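Designed helical repeat protein (Synthetic construct, PDB 5CWF) is a computationally designed helical repeat protein with no known natural function, built of stacked antiparallel helices and carrying bound calcium ions in the crystal. Local coordinates at residues A[76-79]-A[80-84]; A[112-115]-A[116-119]; A[157-160]-A[161-164]. All blocks are in the same frame, centred on the assembly; numbering follows the deposited sequence.

Interaction 1: A[76-79]-A[80-84]; sequences IARA and AAEIV
Arg-78 and Glu-82 lie one helical turn apart on helix 70-89, and the guanidinium of the first rests against the carboxylate end of the second. The two flat groups are stacked, their planes only 12° apart, with Glu-82 CG over the centre of the guanidinium face. Arg-78 NH1 stands 3.7 Å from Glu-82 OE2, a long salt bridge; because the oxygen lies well out of the guanidinium plane, no N-H points at it and the attraction is one of charge alone. With CG anti to its carbonyl carbon (chi1 -66°), Glu-82 sets CG 3.2 Å from Arg-78 O, and a bend at chi2 turns the carboxylate over the guanidinium, whereas the arginine chain runs extended from CG to NE.

The strongest partner of this carboxylate is Arg-133, at OE1; OE2 also makes a salt bridge with Arg-33. These positive groups probably offset the nearby OE1 of Glu-85, which shares a calcium site with Glu-82.

The backbone is satisfied by four consecutive i to i+4 bonds. Ala-80 N donates to Ile-76 O at 2.9 Å and Ala-81 N to Ala-77 O at 3.0 Å, the latter nearly straight at 167°. Glu-82 N donates a hydrogen bond to Arg-78 O, and Ile-83 N reaches Ala-79 O at 2.9 Å. That last carbonyl is also covered by the isoleucine side chain, whose CG1 comes to 3.1 Å from Ala-79 O.

This is a middle portion of a regular alpha-helix in a helical repeat. Ile-76, Ala-80 and Ile-83 pack on Ala-64, Val-61 and Leu-57 of helix 48-67; Ile-76 and Ile-83 also meet helices 93-111 and 115-134, while Ala-77, Arg-78 and Val-84 face helix 25-44.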
# COMPACT_ATOMS: atom_id res chain seq x y z
N ILE A 76 4.63 4.99 3.14
CA ILE A 76 3.65 4.64 2.12
C ILE A 76 4.33 3.77 1.06
O ILE A 76 3.75 2.78 0.63
CB ILE A 76 3.01 5.90 1.50
CG1 ILE A 76 2.03 6.51 2.51
CG2 ILE A 76 2.24 5.57 0.24
CD1 ILE A 76 1.60 7.95 2.18
N ALA A 77 5.54 4.14 0.64
CA ALA A 77 6.25 3.33 -0.34
C ALA A 77 6.51 1.92 0.21
O ALA A 77 6.33 0.91 -0.50
CB ALA A 77 7.57 4.00 -0.74
N ARG A 78 6.89 1.83 1.48
CA ARG A 78 7.11 0.50 2.06
C ARG A 78 5.81 -0.30 2.10
O ARG A 78 5.81 -1.51 1.80
CB ARG A 78 7.70 0.58 3.46
CG ARG A 78 7.80 -0.83 4.09
CD ARG A 78 8.43 -0.89 5.47
NE ARG A 78 8.20 -2.22 6.03
CZ ARG A 78 8.90 -3.31 5.74
NH1 ARG A 78 9.96 -3.26 4.93
NH2 ARG A 78 8.55 -4.46 6.30
N ALA A 79 4.72 0.35 2.51
CA ALA A 79 3.43 -0.34 2.59
C ALA A 79 3.06 -0.86 1.23
O ALA A 79 2.59 -2.00 1.10
CB ALA A 79 2.37 0.56 3.11
N ALA A 80 3.26 -0.03 0.20
CA ALA A 80 2.94 -0.45 -1.16
C ALA A 80 3.75 -1.67 -1.57
O ALA A 80 3.19 -2.65 -2.08
CB ALA A 80 3.18 0.69 -2.13
N ALA A 81 5.06 -1.63 -1.36
CA ALA A 81 5.93 -2.74 -1.74
C ALA A 81 5.54 -4.02 -0.99
O ALA A 81 5.54 -5.12 -1.57
CB ALA A 81 7.39 -2.40 -1.50
N GLU A 82 5.19 -3.91 0.29
CA GLU A 82 4.85 -5.10 1.06
C GLU A 82 3.48 -5.66 0.63
O GLU A 82 3.27 -6.87 0.66
CB GLU A 82 4.87 -4.79 2.55
CG GLU A 82 6.28 -4.45 3.09
CD GLU A 82 7.32 -5.57 2.89
OE1 GLU A 82 7.06 -6.72 3.30
OE2 GLU A 82 8.39 -5.29 2.29
N ILE A 83 2.56 -4.77 0.24
CA ILE A 83 1.26 -5.20 -0.30
C ILE A 83 1.49 -6.02 -1.57
O ILE A 83 0.86 -7.07 -1.77
CB ILE A 83 0.36 -3.98 -0.61
CG1 ILE A 83 -0.18 -3.37 0.67
CG2 ILE A 83 -0.81 -4.36 -1.49
CD1 ILE A 83 -0.84 -2.00 0.48
N VAL A 84 2.38 -5.54 -2.44
CA VAL A 84 2.66 -6.27 -3.67
C VAL A 84 3.32 -7.60 -3.36
O VAL A 84 2.97 -8.60 -3.97
CB VAL A 84 3.53 -5.46 -4.66
CG1 VAL A 84 3.70 -6.24 -5.98
CG2 VAL A 84 2.86 -4.13 -4.99

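Interaction 2: A[112-115]-A[116-119]; sequences NNDD and EVAR. With CA (calcium ion), chain L.
Asp-114 caps the start of helix 115-134 by turning its carboxylate back over the first turn, with Glu-116 N its first partner: that N-H reaches Asp-114 OD1 at 2.9 Å, but the bond is weak, bent to 127°. Val-117 N then makes the straighter N-cap bond to the same OD1, at 3.2 Å and 171°, meeting the oxygen from above the carboxylate plane. Holding CG anti to the backbone N (chi1 -174°) brings the Asp-114 carboxylate to these amides, where the helix N-terminus would probably stabilise its negative charge. Val-117 CG2 also lies 3.7 Å from Asp-114 CG, the two side chains crossing at about a right angle. Ala-118 N donates to Asp-114 O at 2.9 Å, and Arg-119 N to Asp-115 O, so the regular helical bonding is under way. Before the cap, Asn-113 has positive phi and binds a calcium ion through OD1 at 2.4 Å, joined there by a water and Asn-67 O. The turn links helices 93-111 and 115-134; Asp-115 OD1 accepts hydrogen bonds from Asn-68 ND2 and Asp-69 N of the loop between helices 48-67 and 70-89, while Arg-119 pairs with Glu-75 and Ala-118 packs on Val-72 of helix 70-89.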
# COMPACT_ATOMS: atom_id res chain seq x y z
N ASN A 112 -5.01 13.17 0.70
CA ASN A 112 -5.61 14.10 1.65
C ASN A 112 -4.59 15.05 2.29
O ASN A 112 -4.96 15.91 3.08
CB ASN A 112 -6.37 13.32 2.73
CG ASN A 112 -7.73 12.83 2.24
OD1 ASN A 112 -8.22 13.24 1.18
ND2 ASN A 112 -8.35 11.94 3.00
N ASN A 113 -3.31 14.88 1.98
CA ASN A 113 -2.28 15.80 2.46
C ASN A 113 -2.12 15.93 3.99
O ASN A 113 -1.72 16.99 4.48
CB ASN A 113 -2.53 17.20 1.89
CG ASN A 113 -1.32 17.75 1.13
OD1 ASN A 113 -0.18 17.65 1.60
ND2 ASN A 113 -1.58 18.42 0.00
N ASP A 114 -2.54 14.92 4.76
CA ASP A 114 -2.29 14.90 6.21
C ASP A 114 -1.19 13.88 6.61
O ASP A 114 -1.40 12.67 6.47
CB ASP A 114 -3.60 14.64 6.96
CG ASP A 114 -3.46 14.73 8.47
OD1 ASP A 114 -2.46 14.26 9.05
OD2 ASP A 114 -4.34 15.37 9.09
N ASP A 115 -0.03 14.35 7.08
CA ASP A 115 1.09 13.44 7.37
C ASP A 115 0.80 12.41 8.46
O ASP A 115 1.31 11.29 8.39
CB ASP A 115 2.36 14.20 7.78
CG ASP A 115 3.07 14.86 6.62
OD1 ASP A 115 2.95 14.39 5.47
OD2 ASP A 115 3.80 15.84 6.86
N GLU A 116 0.05 12.78 9.49
CA GLU A 116 -0.20 11.87 10.61
C GLU A 116 -1.15 10.77 10.17
O GLU A 116 -0.97 9.60 10.49
CB GLU A 116 -0.74 12.64 11.83
CG GLU A 116 -1.06 11.78 13.08
CD GLU A 116 0.12 11.64 14.03
OE1 GLU A 116 1.26 11.46 13.53
OE2 GLU A 116 -0.09 11.72 15.27
N VAL A 117 -2.18 11.14 9.42
CA VAL A 117 -3.12 10.15 8.90
C VAL A 117 -2.43 9.23 7.90
O VAL A 117 -2.60 8.01 7.94
CB VAL A 117 -4.35 10.84 8.26
CG1 VAL A 117 -5.20 9.85 7.49
CG2 VAL A 117 -5.15 11.54 9.36
N ALA A 118 -1.61 9.80 7.02
CA ALA A 118 -0.94 9.00 6.01
C ALA A 118 -0.05 7.98 6.70
O ALA A 118 -0.02 6.81 6.31
CB ALA A 118 -0.14 9.88 5.09
N ARG A 119 0.66 8.40 7.74
CA ARG A 119 1.54 7.49 8.46
C ARG A 119 0.77 6.36 9.14
O ARG A 119 1.19 5.21 9.11
CB ARG A 119 2.35 8.25 9.50
CG ARG A 119 3.04 7.34 10.52
CD ARG A 119 4.03 8.11 11.40
NE ARG A 119 5.21 8.55 10.66
CZ ARG A 119 6.21 9.25 11.19
NH1 ARG A 119 6.19 9.59 12.48
NH2 ARG A 119 7.24 9.61 10.44
CA CA L . 2.04 18.22 2.36
O HOH W 1 1.88 19.42 0.39

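Interaction 3: A[157-160]-A[161-164]; sequences NNDD and ETAR. With CA (calcium ion), chain J.
Asp-159 is the N-cap of helix 160-176, and its carboxylate crosses obliquely to the side chain of Thr-162, gripping that residue twice. Just before it, Asn-158, with positive phi, is the C-prime residue of a Schellman motif that ends helix 138-156, so one helix closes and the next opens within a few residues. Thr-162 N donates to Asp-159 OD1 at 3.0 Å in a fairly straight bond of 166°, approaching from above the carboxylate plane. Thr-162 OG1 donates to Asp-159 OD2 at a very short 2.5 Å, a length to be read with caution. The threonine hydroxyl sits beside its own backbone N, so both donors face the aspartate. With an alanine here instead of Asp-159, the amide and hydroxyl of Thr-162 would probably lose these acceptors and the first turn its cap.

Asp-160 and Glu-161 lie side by side, pointing the same way, with their carboxylate planes 63° apart. Between them they hold a calcium ion: Asp-160 OD1 binds it at 2.4 Å, and Glu-161 takes it in bidentate fashion through OE1 and OE2, both at 2.6 Å. The shared calcium ion probably offsets the repulsion between the two carboxylates. Asp-160 CG stands between its backbone N and carbonyl carbon (chi1 52°), which turns the carboxylate back beside the glutamate.

Arg-164 runs alongside Asp-160, its guanidinium nearly perpendicular to that carboxylate. Its NH1 makes a salt bridge to Asp-160 OD2 at 3.5 Å, a weak hydrogen bond, while Asp-160 O lies over the centre of the guanidinium face. A water 2.4 Å from the calcium ion donates to Asn-158 O at 3.1 Å.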
# COMPACT_ATOMS: atom_id res chain seq x y z
N ASN A 157 -12.37 9.34 6.58
CA ASN A 157 -12.71 10.22 7.68
C ASN A 157 -11.51 10.99 8.25
O ASN A 157 -11.65 11.67 9.27
CB ASN A 157 -13.36 9.43 8.81
CG ASN A 157 -14.69 8.83 8.41
OD1 ASN A 157 -15.42 9.40 7.61
ND2 ASN A 157 -15.04 7.70 9.02
N ASN A 158 -10.35 10.86 7.61
CA ASN A 158 -9.11 11.48 8.08
C ASN A 158 -8.91 11.22 9.58
O ASN A 158 -8.70 12.12 10.36
CB ASN A 158 -9.11 12.99 7.78
CG ASN A 158 -7.71 13.53 7.51
OD1 ASN A 158 -6.93 12.95 6.74
ND2 ASN A 158 -7.37 14.63 8.16
N ASP A 159 -9.03 9.95 9.96
CA ASP A 159 -9.13 9.55 11.36
C ASP A 159 -7.90 8.73 11.78
O ASP A 159 -7.90 7.49 11.65
CB ASP A 159 -10.43 8.77 11.57
CG ASP A 159 -10.68 8.39 13.01
OD1 ASP A 159 -9.80 8.58 13.87
OD2 ASP A 159 -11.79 7.88 13.28
N ASP A 160 -6.87 9.41 12.27
CA ASP A 160 -5.60 8.74 12.61
C ASP A 160 -5.74 7.88 13.87
O ASP A 160 -5.10 6.84 13.98
CB ASP A 160 -4.45 9.77 12.80
CG ASP A 160 -4.78 10.92 13.78
OD1 ASP A 160 -5.84 11.57 13.65
OD2 ASP A 160 -3.95 11.20 14.67
N GLU A 161 -6.60 8.30 14.79
CA GLU A 161 -6.80 7.55 16.03
C GLU A 161 -7.40 6.16 15.71
O GLU A 161 -6.96 5.13 16.23
CB GLU A 161 -7.69 8.34 17.00
CG GLU A 161 -7.00 9.60 17.61
CD GLU A 161 -7.05 10.86 16.72
OE1 GLU A 161 -7.82 10.87 15.72
OE2 GLU A 161 -6.34 11.85 17.04
N THR A 162 -8.40 6.14 14.84
CA THR A 162 -9.03 4.87 14.46
C THR A 162 -8.05 4.00 13.66
O THR A 162 -8.01 2.79 13.83
CB THR A 162 -10.33 5.14 13.67
OG1 THR A 162 -11.24 5.83 14.53
CG2 THR A 162 -10.97 3.85 13.21
N ALA A 163 -7.24 4.62 12.81
CA ALA A 163 -6.23 3.85 12.08
C ALA A 163 -5.30 3.09 13.05
O ALA A 163 -5.03 1.90 12.88
CB ALA A 163 -5.43 4.75 11.17
N ARG A 164 -4.86 3.77 14.10
CA ARG A 164 -3.96 3.14 15.07
C ARG A 164 -4.65 1.98 15.79
O ARG A 164 -4.02 0.96 16.06
CB ARG A 164 -3.43 4.17 16.08
CG ARG A 164 -2.33 5.06 15.50
CD ARG A 164 -1.63 5.92 16.59
NE ARG A 164 -2.49 6.94 17.16
CZ ARG A 164 -2.59 8.20 16.75
NH1 ARG A 164 -1.83 8.68 15.77
NH2 ARG A 164 -3.42 9.00 17.36
CA CA J . -7.00 13.20 14.89
O HOH W 2 -8.75 12.72 13.38

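In the fold
Interactions 2 and 3 are the starts of helices 115-134 and 160-176, at the same end of the stack, their centres about 10 Å apart, and they touch. Asp-114 OD2 and Asn-158 ND2 are 3.3 Å apart, a probable hydrogen bond, and Glu-116 CG packs 3.3 Å from Asp-160 OD2, next to the calcium of interaction 3. Val-117 CG2 adds a contact with Asn-158 OD1. Interaction 1 lies deeper, centred about 4 Å from the centre of the chain and 16 Å from that of interaction 2; they meet where Ile-76 CD1 approaches Ala-118 CB. Interaction 3 stays apart from it, the nearest atoms about 11 Å away. Each holds a residue of a different calcium site.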